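Local coordinates for F5/8 type C domain protein (Bacteroides ovatus, PDB 4ZRX), which is a putative alpha-L-fucosidase, probably releasing alpha-linked L-fucose from glycans by hydrolysis, and also carries an F5/8 type C domain of the kind that often binds carbohydrate, at residues W39-L44 / I423-M428; L388-E393 / Q454-Y459; F89-L94 / V179-F184; Y7-V12 / R29-P34. One frame throughout, in Å; residues are numbered along the deposited sequence.

Interaction 1: W39-L44 / I423-M428; sequences WQQMEL and IGYKRM. With EDO (1,2-ethanediol), chain F.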
# COMPACT_ATOMS: atom_id res chain seq x y z
N TRP A 39 -4.19 8.47 -16.13
CA TRP A 39 -3.82 8.25 -14.74
C TRP A 39 -3.57 6.78 -14.46
O TRP A 39 -2.55 6.41 -13.85
CB TRP A 39 -4.91 8.85 -13.84
CG TRP A 39 -4.75 8.50 -12.38
CD1 TRP A 39 -4.02 9.15 -11.42
CD2 TRP A 39 -5.38 7.42 -11.74
NE1 TRP A 39 -4.13 8.49 -10.22
CE2 TRP A 39 -4.93 7.41 -10.39
CE3 TRP A 39 -6.20 6.40 -12.19
CZ2 TRP A 39 -5.37 6.42 -9.47
CZ3 TRP A 39 -6.63 5.44 -11.28
CH2 TRP A 39 -6.19 5.48 -9.94
N GLN A 40 -4.47 5.94 -14.93
CA GLN A 40 -4.43 4.50 -14.72
C GLN A 40 -3.11 3.92 -15.29
O GLN A 40 -2.50 3.05 -14.70
CB GLN A 40 -5.62 3.84 -15.43
CG GLN A 40 -5.85 2.41 -15.05
CD GLN A 40 -6.67 2.29 -13.80
OE1 GLN A 40 -7.83 2.60 -13.82
NE2 GLN A 40 -6.06 1.85 -12.71
N GLN A 41 -2.69 4.44 -16.42
CA GLN A 41 -1.47 3.99 -17.08
C GLN A 41 -0.24 4.24 -16.30
O GLN A 41 0.76 3.51 -16.49
CB GLN A 41 -1.26 4.57 -18.45
CG GLN A 41 -2.44 4.59 -19.33
CD GLN A 41 -2.98 3.30 -19.64
OE1 GLN A 41 -2.26 2.41 -20.10
NE2 GLN A 41 -4.32 3.13 -19.42
N MSE A 42 -0.25 5.23 -15.40
CA MSE A 42 0.96 5.46 -14.61
C MSE A 42 1.34 4.28 -13.77
O MSE A 42 2.53 4.03 -13.61
CB MSE A 42 0.82 6.69 -13.72
CG MSE A 42 0.54 7.96 -14.50
SE MSE A 42 0.62 9.52 -13.32
CE MSE A 42 -0.94 9.13 -12.31
N GLU A 43 0.36 3.66 -13.12
CA GLU A 43 0.48 2.48 -12.27
C GLU A 43 1.15 2.72 -10.94
O GLU A 43 0.66 2.19 -9.94
CB GLU A 43 1.20 1.28 -12.95
CG GLU A 43 0.54 0.80 -14.21
CD GLU A 43 1.16 -0.46 -14.82
OE1 GLU A 43 2.23 -0.94 -14.31
OE2 GLU A 43 0.62 -0.90 -15.87
N LEU A 44 2.28 3.43 -10.94
CA LEU A 44 3.17 3.50 -9.77
C LEU A 44 3.59 4.92 -9.57
O LEU A 44 4.33 5.46 -10.40
CB LEU A 44 4.40 2.60 -9.95
CG LEU A 44 5.37 2.55 -8.80
CD1 LEU A 44 4.69 1.90 -7.62
CD2 LEU A 44 6.62 1.80 -9.25
N ILE A 423 -10.87 -8.34 -14.07
CA ILE A 423 -9.57 -8.07 -14.61
C ILE A 423 -9.35 -6.56 -14.60
O ILE A 423 -8.60 -6.07 -13.82
CB ILE A 423 -9.38 -8.69 -16.02
CG1 ILE A 423 -9.43 -10.21 -15.90
CG2 ILE A 423 -8.09 -8.21 -16.61
CD1 ILE A 423 -9.38 -10.93 -17.21
N GLY A 424 -10.11 -5.82 -15.42
CA GLY A 424 -9.96 -4.38 -15.43
C GLY A 424 -8.73 -3.95 -16.20
O GLY A 424 -8.30 -4.58 -17.17
N TYR A 425 -8.11 -2.89 -15.70
CA TYR A 425 -6.89 -2.44 -16.31
C TYR A 425 -5.77 -3.46 -16.29
O TYR A 425 -5.08 -3.68 -17.33
CB TYR A 425 -6.41 -1.14 -15.64
CG TYR A 425 -5.06 -0.71 -16.09
CD1 TYR A 425 -4.86 -0.20 -17.34
CD2 TYR A 425 -3.96 -0.97 -15.29
CE1 TYR A 425 -3.57 0.15 -17.77
CE2 TYR A 425 -2.72 -0.66 -15.70
CZ TYR A 425 -2.54 -0.10 -16.93
OH TYR A 425 -1.24 0.17 -17.32
N LYS A 426 -5.61 -4.14 -15.18
CA LYS A 426 -4.53 -5.11 -14.99
C LYS A 426 -4.85 -5.96 -13.80
O LYS A 426 -5.19 -5.46 -12.75
CB LYS A 426 -3.22 -4.42 -14.82
CG LYS A 426 -2.01 -5.30 -14.76
CD LYS A 426 -0.71 -4.54 -14.91
CE LYS A 426 -0.51 -4.13 -16.32
NZ LYS A 426 0.84 -3.52 -16.60
N ARG A 427 -4.67 -7.27 -13.97
CA ARG A 427 -4.82 -8.25 -12.91
C ARG A 427 -3.68 -9.25 -13.04
O ARG A 427 -3.39 -9.73 -14.17
CB ARG A 427 -6.13 -8.97 -13.04
CG ARG A 427 -6.38 -10.11 -12.03
CD ARG A 427 -6.41 -9.65 -10.60
NE ARG A 427 -7.14 -10.58 -9.73
CZ ARG A 427 -6.60 -11.47 -8.90
NH1 ARG A 427 -5.31 -11.58 -8.65
NH2 ARG A 427 -7.43 -12.22 -8.19
N MSE A 428 -3.01 -9.50 -11.93
CA MSE A 428 -1.93 -10.47 -11.90
C MSE A 428 -2.24 -11.59 -10.93
O MSE A 428 -2.83 -11.37 -9.87
CB MSE A 428 -0.59 -9.85 -11.60
CG MSE A 428 -0.24 -8.87 -12.66
SE MSE A 428 1.54 -8.09 -12.69
CE MSE A 428 1.25 -6.63 -11.51
C1 EDO F . 4.34 -3.47 -15.25
O1 EDO F . 3.74 -2.36 -15.96
C2 EDO F . 3.34 -4.46 -14.62
O2 EDO F . 2.89 -5.38 -15.63
O HOH W 1 1.39 1.84 -18.56
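Tyr425 reaches across to the end of helix 34-42, where Gln40 lies over its ring and Glu43 takes its hydroxyl. In Tyr425, chi1 173° sets CG anti to the backbone N, and CG is the ring atom nearest Gln40. Gln40 CG sits over one face, displaced toward the rim, in a CH-pi contact 3.8 Å from the centroid of the Tyr425 ring; beyond it the plane of the Gln40 amide is turned 21° from that of the ring. Glu43, the first residue past the helix and held at positive phi, crosses Tyr425 at about a right angle. Tyr425 OH donates to Glu43 OE2 over 2.6 Å, meeting that oxygen's anti lone pair. Lys426 NZ reaches the same OE2 of Glu43 at 2.7 Å, a salt bridge met on the syn side and 25° out of the carboxylate plane. The other oxygen, Glu43 OE1, accepts from O1 of a 1,2-ethanediol at 2.6 Å, whose O2 takes a weak bond from Lys426 NZ. The backbone of Tyr425 is fixed separately, its N to Asn322 OD1 and its O to Gln392 NE2. Two short bonds on one carboxylate oxygen, one from a cation, are likely to keep Glu43 ionised and to polarise the tyrosine hydroxyl. A salt bridge and a phenol-carboxylate bond, backed by packing of Gln40 on the ring, join the TIM-type barrel to the following beta domain.

Interaction 2: L388-E393 / Q454-Y459; sequences LVMLQE and QVAAYY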
# COMPACT_ATOMS: atom_id res chain seq x y z
N LEU A 388 3.64 -16.46 -12.69
CA LEU A 388 2.98 -15.18 -12.71
C LEU A 388 2.35 -14.98 -14.05
O LEU A 388 3.01 -15.11 -15.08
CB LEU A 388 3.97 -14.03 -12.39
CG LEU A 388 3.58 -12.59 -12.58
CD1 LEU A 388 2.43 -12.26 -11.76
CD2 LEU A 388 4.79 -11.68 -12.28
N VAL A 389 1.07 -14.69 -14.03
CA VAL A 389 0.30 -14.33 -15.24
C VAL A 389 -0.31 -12.98 -15.03
O VAL A 389 -0.83 -12.68 -13.94
CB VAL A 389 -0.71 -15.41 -15.58
CG1 VAL A 389 -1.69 -15.01 -16.69
CG2 VAL A 389 -0.01 -16.66 -15.94
N MSE A 390 -0.29 -12.19 -16.09
CA MSE A 390 -0.87 -10.87 -16.13
C MSE A 390 -1.92 -10.80 -17.24
O MSE A 390 -1.67 -11.28 -18.37
CB MSE A 390 0.25 -9.84 -16.37
CG MSE A 390 -0.24 -8.43 -16.31
SE MSE A 390 -0.33 -7.72 -18.03
CE MSE A 390 1.39 -7.20 -18.30
N LEU A 391 -3.06 -10.21 -16.93
CA LEU A 391 -4.14 -10.03 -17.85
C LEU A 391 -4.57 -8.57 -17.89
O LEU A 391 -4.53 -7.89 -16.83
CB LEU A 391 -5.33 -10.89 -17.44
CG LEU A 391 -4.94 -12.33 -17.10
CD1 LEU A 391 -6.05 -12.93 -16.37
CD2 LEU A 391 -4.69 -13.10 -18.36
N GLN A 392 -5.03 -8.11 -19.08
CA GLN A 392 -5.65 -6.79 -19.19
C GLN A 392 -6.90 -6.84 -20.04
O GLN A 392 -6.90 -7.56 -21.06
CB GLN A 392 -4.69 -5.78 -19.82
CG GLN A 392 -3.38 -5.66 -19.09
CD GLN A 392 -2.50 -4.52 -19.60
OE1 GLN A 392 -1.67 -4.72 -20.50
NE2 GLN A 392 -2.69 -3.33 -19.07
N GLU A 393 -7.88 -6.01 -19.69
CA GLU A 393 -9.04 -5.75 -20.53
C GLU A 393 -8.89 -4.42 -21.22
O GLU A 393 -8.26 -3.49 -20.70
CB GLU A 393 -10.34 -5.64 -19.68
CG GLU A 393 -10.95 -6.85 -19.25
CD GLU A 393 -12.18 -6.59 -18.38
OE1 GLU A 393 -13.27 -6.50 -18.95
OE2 GLU A 393 -12.09 -6.55 -17.14
N GLN A 454 -4.48 -8.02 -23.46
CA GLN A 454 -3.17 -8.65 -23.27
C GLN A 454 -3.20 -9.77 -22.26
O GLN A 454 -3.83 -9.67 -21.20
CB GLN A 454 -2.11 -7.64 -22.84
CG GLN A 454 -0.70 -8.30 -22.80
CD GLN A 454 0.50 -7.36 -22.60
OE1 GLN A 454 1.58 -7.70 -23.01
NE2 GLN A 454 0.31 -6.23 -21.95
N VAL A 455 -2.42 -10.80 -22.57
CA VAL A 455 -2.03 -11.80 -21.63
C VAL A 455 -0.53 -11.93 -21.69
O VAL A 455 0.06 -12.03 -22.79
CB VAL A 455 -2.68 -13.17 -22.02
CG1 VAL A 455 -2.22 -14.31 -21.11
CG2 VAL A 455 -4.20 -13.04 -21.93
N ALA A 456 0.10 -11.98 -20.52
CA ALA A 456 1.55 -12.03 -20.38
C ALA A 456 1.89 -13.00 -19.24
O ALA A 456 1.03 -13.32 -18.39
CB ALA A 456 2.15 -10.68 -20.14
N ALA A 457 3.11 -13.53 -19.21
CA ALA A 457 3.51 -14.47 -18.16
C ALA A 457 4.98 -14.41 -17.90
O ALA A 457 5.78 -14.12 -18.83
CB ALA A 457 3.10 -15.90 -18.51
N TYR A 458 5.34 -14.62 -16.66
CA TYR A 458 6.69 -14.39 -16.17
C TYR A 458 7.05 -15.39 -15.10
O TYR A 458 6.21 -16.08 -14.55
CB TYR A 458 6.83 -12.97 -15.57
CG TYR A 458 6.34 -11.84 -16.44
CD1 TYR A 458 5.03 -11.43 -16.39
CD2 TYR A 458 7.22 -11.19 -17.35
CE1 TYR A 458 4.58 -10.42 -17.21
CE2 TYR A 458 6.76 -10.12 -18.13
CZ TYR A 458 5.42 -9.81 -18.10
OH TYR A 458 5.01 -8.75 -18.85
N TYR A 459 8.33 -15.42 -14.81
CA TYR A 459 8.90 -16.07 -13.64
C TYR A 459 9.36 -14.97 -12.69
O TYR A 459 10.25 -14.18 -13.05
CB TYR A 459 10.07 -16.97 -13.99
CG TYR A 459 10.55 -17.69 -12.73
CD1 TYR A 459 9.88 -18.82 -12.26
CD2 TYR A 459 11.62 -17.21 -11.99
CE1 TYR A 459 10.31 -19.47 -11.09
CE2 TYR A 459 12.03 -17.86 -10.81
CZ TYR A 459 11.36 -18.96 -10.37
OH TYR A 459 11.74 -19.66 -9.23
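Gln454 and Gln392 form a hydrogen-bonded pair of an antiparallel ladder, and their side chains lie alongside each other, pointing the same way. Along Gln454, CB sits 3.8 Å from Gln392 OE1; CG is anti to the backbone N (chi1 -174°) and continues the extended chain; CD is 4.0 Å from Gln392 OE1. At the tip Gln454 NE2 donates to Gln392 OE1 over 2.9 Å, with the acceptor in the amide plane of Gln454 and the donor in the carbonyl plane of Gln392; Gln454 NE2 also packs 3.9 Å from Met390 CE. The two amides are twisted 33° apart. Gln392 NE2 in turn donates to the carbonyl of Tyr425, linking the pair to the adjoining loop. An alanine in place of Gln392 would probably leave Gln454 NE2 without this acceptor and Tyr425 O without its amide donor. Backbone bonds continue the ladder: Met390 N to Ala456 O and Ala456 N to Met390 O are both 2.9 Å, and Tyr458 N donates to Leu388 O. The strands run antiparallel, 165° between their directions, within a four-stranded sheet, 388-393 lying between 450-458 and 427-431. Val389, Val455 and Ala457 face Leu439 of strand 438-446 in the second sheet of the beta-sandwich, whereas on the other face Leu388 meets Thr355 and Phe356 of helix 339-356, and the Tyr458 ring stands edge-to-face with Phe356.

Interaction 3: F89-L94 / V179-F184; sequences FKMVLL and VHEVWF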
# COMPACT_ATOMS: atom_id res chain seq x y z
N PHE A 89 9.02 5.36 -10.50
CA PHE A 89 7.80 6.12 -10.30
C PHE A 89 7.49 7.04 -11.46
O PHE A 89 8.41 7.56 -12.11
CB PHE A 89 7.87 6.92 -8.98
CG PHE A 89 7.97 6.03 -7.79
CD1 PHE A 89 6.84 5.44 -7.27
CD2 PHE A 89 9.18 5.66 -7.29
CE1 PHE A 89 6.91 4.58 -6.23
CE2 PHE A 89 9.28 4.76 -6.23
CZ PHE A 89 8.13 4.22 -5.69
N LYS A 90 6.20 7.23 -11.69
CA LYS A 90 5.73 8.01 -12.83
C LYS A 90 5.17 9.37 -12.48
O LYS A 90 4.83 10.15 -13.36
CB LYS A 90 4.71 7.22 -13.70
CG LYS A 90 5.26 5.95 -14.23
CD LYS A 90 6.44 6.12 -15.20
CE LYS A 90 6.78 4.78 -15.83
NZ LYS A 90 7.69 4.88 -17.00
N MSE A 91 5.02 9.65 -11.20
CA MSE A 91 4.58 10.95 -10.73
C MSE A 91 5.10 11.08 -9.29
O MSE A 91 5.29 10.09 -8.58
CB MSE A 91 3.07 11.06 -10.74
CG MSE A 91 2.58 12.40 -10.45
SE MSE A 91 0.68 12.56 -10.43
CE MSE A 91 0.50 11.68 -8.76
N VAL A 92 5.36 12.31 -8.90
CA VAL A 92 5.59 12.63 -7.51
C VAL A 92 4.50 13.55 -7.02
O VAL A 92 4.05 14.50 -7.72
CB VAL A 92 6.98 13.25 -7.29
CG1 VAL A 92 8.07 12.30 -7.76
CG2 VAL A 92 7.18 14.50 -8.02
N LEU A 93 4.00 13.26 -5.81
CA LEU A 93 2.87 13.98 -5.28
C LEU A 93 3.23 14.55 -3.93
O LEU A 93 3.41 13.82 -2.97
CB LEU A 93 1.66 13.02 -5.18
CG LEU A 93 0.40 13.45 -4.43
CD1 LEU A 93 -0.20 14.60 -4.89
CD2 LEU A 93 -0.67 12.30 -4.52
N LEU A 94 3.32 15.87 -3.85
CA LEU A 94 3.84 16.55 -2.64
C LEU A 94 2.72 17.06 -1.75
O LEU A 94 1.77 17.69 -2.22
CB LEU A 94 4.73 17.73 -3.06
CG LEU A 94 5.29 18.58 -1.97
CD1 LEU A 94 6.38 17.83 -1.24
CD2 LEU A 94 5.89 19.81 -2.55
N VAL A 179 0.15 19.93 -13.75
CA VAL A 179 -0.18 19.19 -12.58
C VAL A 179 -1.10 18.04 -13.01
O VAL A 179 -2.14 18.29 -13.64
CB VAL A 179 -0.91 20.04 -11.55
CG1 VAL A 179 -1.38 19.21 -10.38
CG2 VAL A 179 -0.03 21.18 -11.07
N HIS A 180 -0.72 16.81 -12.71
CA HIS A 180 -1.48 15.64 -13.16
C HIS A 180 -2.47 15.08 -12.13
O HIS A 180 -3.37 14.34 -12.50
CB HIS A 180 -0.56 14.57 -13.67
CG HIS A 180 -0.12 14.78 -15.08
ND1 HIS A 180 0.91 15.63 -15.44
CD2 HIS A 180 -0.61 14.28 -16.25
CE1 HIS A 180 1.05 15.64 -16.76
NE2 HIS A 180 0.14 14.82 -17.26
N GLU A 181 -2.31 15.41 -10.86
CA GLU A 181 -3.22 14.91 -9.84
C GLU A 181 -3.28 15.93 -8.72
O GLU A 181 -2.23 16.45 -8.33
CB GLU A 181 -2.76 13.51 -9.31
CG GLU A 181 -3.65 12.87 -8.22
CD GLU A 181 -3.42 11.39 -7.98
OE1 GLU A 181 -2.71 10.75 -8.76
OE2 GLU A 181 -4.08 10.85 -7.05
N VAL A 182 -4.49 16.16 -8.20
CA VAL A 182 -4.78 17.01 -7.07
C VAL A 182 -5.50 16.18 -6.03
O VAL A 182 -6.56 15.62 -6.31
CB VAL A 182 -5.67 18.23 -7.45
CG1 VAL A 182 -5.91 19.08 -6.28
CG2 VAL A 182 -4.96 19.02 -8.55
N TRP A 183 -4.84 16.02 -4.87
CA TRP A 183 -5.31 15.11 -3.85
C TRP A 183 -5.97 15.91 -2.75
O TRP A 183 -5.32 16.79 -2.14
CB TRP A 183 -4.09 14.36 -3.28
CG TRP A 183 -4.24 12.92 -3.04
CD1 TRP A 183 -4.07 11.93 -3.96
CD2 TRP A 183 -4.46 12.24 -1.78
NE1 TRP A 183 -4.21 10.72 -3.41
CE2 TRP A 183 -4.41 10.85 -2.06
CE3 TRP A 183 -4.81 12.64 -0.50
CZ2 TRP A 183 -4.61 9.87 -1.07
CZ3 TRP A 183 -5.00 11.70 0.46
CH2 TRP A 183 -4.86 10.32 0.20
N PHE A 184 -7.25 15.62 -2.51
CA PHE A 184 -8.03 16.26 -1.45
C PHE A 184 -8.44 15.22 -0.42
O PHE A 184 -9.42 14.48 -0.56
CB PHE A 184 -9.26 16.93 -2.06
CG PHE A 184 -8.98 18.13 -2.96
CD1 PHE A 184 -8.00 19.06 -2.67
CD2 PHE A 184 -9.84 18.39 -4.02
CE1 PHE A 184 -7.82 20.17 -3.45
CE2 PHE A 184 -9.68 19.52 -4.83
CZ PHE A 184 -8.64 20.43 -4.56
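Glu181 OE1 is met by the selenomethionine methyl of Met91, whose CE lies 3.3 Å from it, and also accepts a weak hydrogen bond from Trp39 NE1. No hydrogen bond joins 89-94 to 179-184; the contact is packing between side chains. Met91 runs out extended through its first two torsions, and a turn at chi3 (75°) swings CE onto the glutamate. Its SE rests 3.7 Å from Glu181 CB and 4.0 Å from His180 CB, and the Met91 side chain crosses that of Glu181 at about a right angle. Two residues on, Leu93 puts one branch against the indole: Leu93 CD2 lies 3.5 Å from Trp183 CD1 and 3.9 Å from Trp183 CG, approaching obliquely to the ring. Trp183 is held at its nitrogen, NE1 donating to Glu286 OE1, while Glu181 OE2 lies in the plane of the indole at its edge. Strands 91-94 and 181-184 pass 8.5 Å apart at 35°, too far to pair, because strand 140-145 runs between them and bonds to both. All three are parallel strands of the TIM-type barrel. Met91, Leu93, Glu181 and Trp183 look into the barrel, where Trp183 also meets Phe47 of strand 44-48 edge-to-face and Tyr144 of strand 140-145; Val92 and Leu94 pack the other way, on helix 126-137.

Interaction 4: Y7-V12 / R29-P34; sequences YYVKHV and RLVPTP. With EDO (1,2-ethanediol), chain C.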
# COMPACT_ATOMS: atom_id res chain seq x y z
N TYR A 7 -20.82 4.43 -25.60
CA TYR A 7 -20.22 4.36 -24.27
C TYR A 7 -20.61 5.59 -23.48
O TYR A 7 -20.85 6.68 -24.06
CB TYR A 7 -18.70 4.22 -24.37
CG TYR A 7 -18.32 3.03 -25.23
CD1 TYR A 7 -18.36 1.75 -24.71
CD2 TYR A 7 -18.00 3.18 -26.57
CE1 TYR A 7 -18.06 0.63 -25.50
CE2 TYR A 7 -17.70 2.06 -27.37
CZ TYR A 7 -17.73 0.81 -26.82
OH TYR A 7 -17.49 -0.25 -27.61
N TYR A 8 -20.65 5.43 -22.17
CA TYR A 8 -20.93 6.53 -21.26
C TYR A 8 -19.65 6.93 -20.59
O TYR A 8 -19.03 6.11 -19.88
CB TYR A 8 -21.89 6.05 -20.17
CG TYR A 8 -23.09 5.40 -20.76
CD1 TYR A 8 -24.04 6.19 -21.45
CD2 TYR A 8 -23.30 4.04 -20.69
CE1 TYR A 8 -25.17 5.61 -21.99
CE2 TYR A 8 -24.45 3.46 -21.27
CZ TYR A 8 -25.37 4.26 -21.90
OH TYR A 8 -26.46 3.64 -22.49
N VAL A 9 -19.20 8.16 -20.80
CA VAL A 9 -17.94 8.61 -20.20
C VAL A 9 -18.19 9.01 -18.75
O VAL A 9 -18.93 9.94 -18.49
CB VAL A 9 -17.27 9.75 -21.01
CG1 VAL A 9 -16.00 10.18 -20.39
CG2 VAL A 9 -16.99 9.32 -22.45
N LYS A 10 -17.54 8.29 -17.80
CA LYS A 10 -17.41 8.64 -16.36
C LYS A 10 -18.62 8.45 -15.49
O LYS A 10 -18.49 8.11 -14.31
CB LYS A 10 -16.81 10.05 -16.17
CG LYS A 10 -16.34 10.35 -14.78
CD LYS A 10 -15.64 11.73 -14.76
CE LYS A 10 -15.46 12.28 -13.34
NZ LYS A 10 -14.69 13.57 -13.39
N HIS A 11 -19.81 8.67 -16.06
CA HIS A 11 -21.07 8.52 -15.32
C HIS A 11 -22.17 8.04 -16.22
O HIS A 11 -22.20 8.41 -17.40
CB HIS A 11 -21.40 9.88 -14.68
CG HIS A 11 -22.70 9.94 -13.97
ND1 HIS A 11 -23.69 10.80 -14.36
CD2 HIS A 11 -23.17 9.28 -12.89
CE1 HIS A 11 -24.73 10.67 -13.55
NE2 HIS A 11 -24.44 9.76 -12.64
N VAL A 12 -23.02 7.18 -15.69
CA VAL A 12 -24.25 6.82 -16.35
C VAL A 12 -25.37 6.76 -15.33
O VAL A 12 -25.19 6.27 -14.24
CB VAL A 12 -24.11 5.47 -17.12
CG1 VAL A 12 -23.76 4.26 -16.19
CG2 VAL A 12 -25.37 5.16 -17.89
N ARG A 29 -20.72 -0.51 -20.49
CA ARG A 29 -20.26 0.48 -21.45
C ARG A 29 -19.91 1.80 -20.83
O ARG A 29 -19.80 2.82 -21.50
CB ARG A 29 -21.35 0.65 -22.52
CG ARG A 29 -21.49 -0.60 -23.33
CD ARG A 29 -22.58 -0.47 -24.37
NE ARG A 29 -23.89 -0.44 -23.74
CZ ARG A 29 -24.69 0.62 -23.67
NH1 ARG A 29 -24.34 1.80 -24.18
NH2 ARG A 29 -25.86 0.51 -23.07
N LEU A 30 -19.68 1.77 -19.51
CA LEU A 30 -19.20 2.92 -18.78
C LEU A 30 -17.68 2.95 -18.83
O LEU A 30 -17.04 1.94 -18.54
CB LEU A 30 -19.68 2.82 -17.35
CG LEU A 30 -19.17 3.83 -16.32
CD1 LEU A 30 -19.65 5.23 -16.69
CD2 LEU A 30 -19.65 3.46 -14.95
N VAL A 31 -17.11 4.08 -19.20
CA VAL A 31 -15.71 4.17 -19.58
C VAL A 31 -15.01 5.38 -18.91
O VAL A 31 -15.66 6.33 -18.58
CB VAL A 31 -15.51 4.21 -21.10
CG1 VAL A 31 -16.13 3.02 -21.73
CG2 VAL A 31 -16.00 5.51 -21.70
N PRO A 32 -13.69 5.32 -18.68
CA PRO A 32 -12.94 6.48 -18.13
C PRO A 32 -12.87 7.66 -19.09
O PRO A 32 -12.96 7.50 -20.33
CB PRO A 32 -11.50 5.93 -17.90
CG PRO A 32 -11.43 4.68 -18.79
CD PRO A 32 -12.81 4.14 -18.86
N THR A 33 -12.70 8.86 -18.52
CA THR A 33 -12.25 10.02 -19.31
C THR A 33 -10.85 9.75 -19.80
O THR A 33 -10.15 8.91 -19.25
CB THR A 33 -12.22 11.29 -18.44
OG1 THR A 33 -11.26 11.14 -17.40
CG2 THR A 33 -13.52 11.57 -17.83
N PRO A 34 -10.36 10.54 -20.80
CA PRO A 34 -8.94 10.43 -21.16
C PRO A 34 -8.01 10.68 -19.98
O PRO A 34 -6.96 10.03 -19.88
CB PRO A 34 -8.77 11.53 -22.21
CG PRO A 34 -10.11 11.59 -22.83
CD PRO A 34 -11.06 11.51 -21.67
C1 EDO C . -10.12 6.98 -22.58
O1 EDO C . -10.42 7.87 -23.66
C2 EDO C . -10.89 5.68 -22.69
O2 EDO C . -12.21 5.77 -22.16
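Tyr8 pairs with Leu30, and Val9 with Val31, in a small parallel two-stranded ladder near the N-terminus, the connection between its strands including helix 20-27. Tyr8 N donates to Arg29 O at 2.8 Å, Val31 N to Tyr8 O at 2.9 Å and Lys10 N to Val31 O at 2.8 Å, the last with a C=O...N angle of 171°. At one end of the ladder the Arg29 chain bends at chi3 (-70°), which turns NE off the extended line, and the guanidinium lies by the Tyr8 ring: Arg29 NH2 donates to Tyr8 OH over 3.2 Å, the oxygen 19° out of the guanidinium plane. The same NH2 forms a salt bridge with Asp25, and NH1 bonds Asn6 O. One face of the Tyr8 ring carries Val12 CG2, 3.6 Å above its centre. An alanine in place of Tyr8 would probably leave Arg29 NH2 without its hydroxyl acceptor and open a gap beneath Val12. On the same side of the ladder Leu30 CD1 packs 3.4 Å from Tyr8 O. At the other end the methyl of Thr33 touches two residues, its CG2 lying 3.8 Å from Val9 CG1 and 3.7 Å from Lys10 CD. Thr33 OG1 caps Gln36 N at the start of helix 34-42, and Lys10 NZ forms salt bridges with Asp222 and Asp223. Short backbone bonds thus set the register, while the arginine, compensated by Asp25, is likely to polarise the tyrosine hydroxyl that accepts from it.

In the fold
Interaction 4 closes first along the chain, and strand 30-31 leads directly into helix 34-42 of interaction 1, whose centre is about 17 Å away. Interaction 3 falls entirely within the long sequence span of interaction 1, about 16 Å from it between centres; the two touch where Leu44 O meets Lys90 N, strand 44-48 pairing with 91-97 in the barrel. Interactions 1 and 2 alternate in sequence, lie about 12 Å apart between centres and share the sheet in which strands 427-431 and 388-393 are neighbours. Interactions 2 and 3 stand about 27 Å apart between centres, in the beta-sandwich and the barrel respectively, and interaction 1 joins these two parts of the protein.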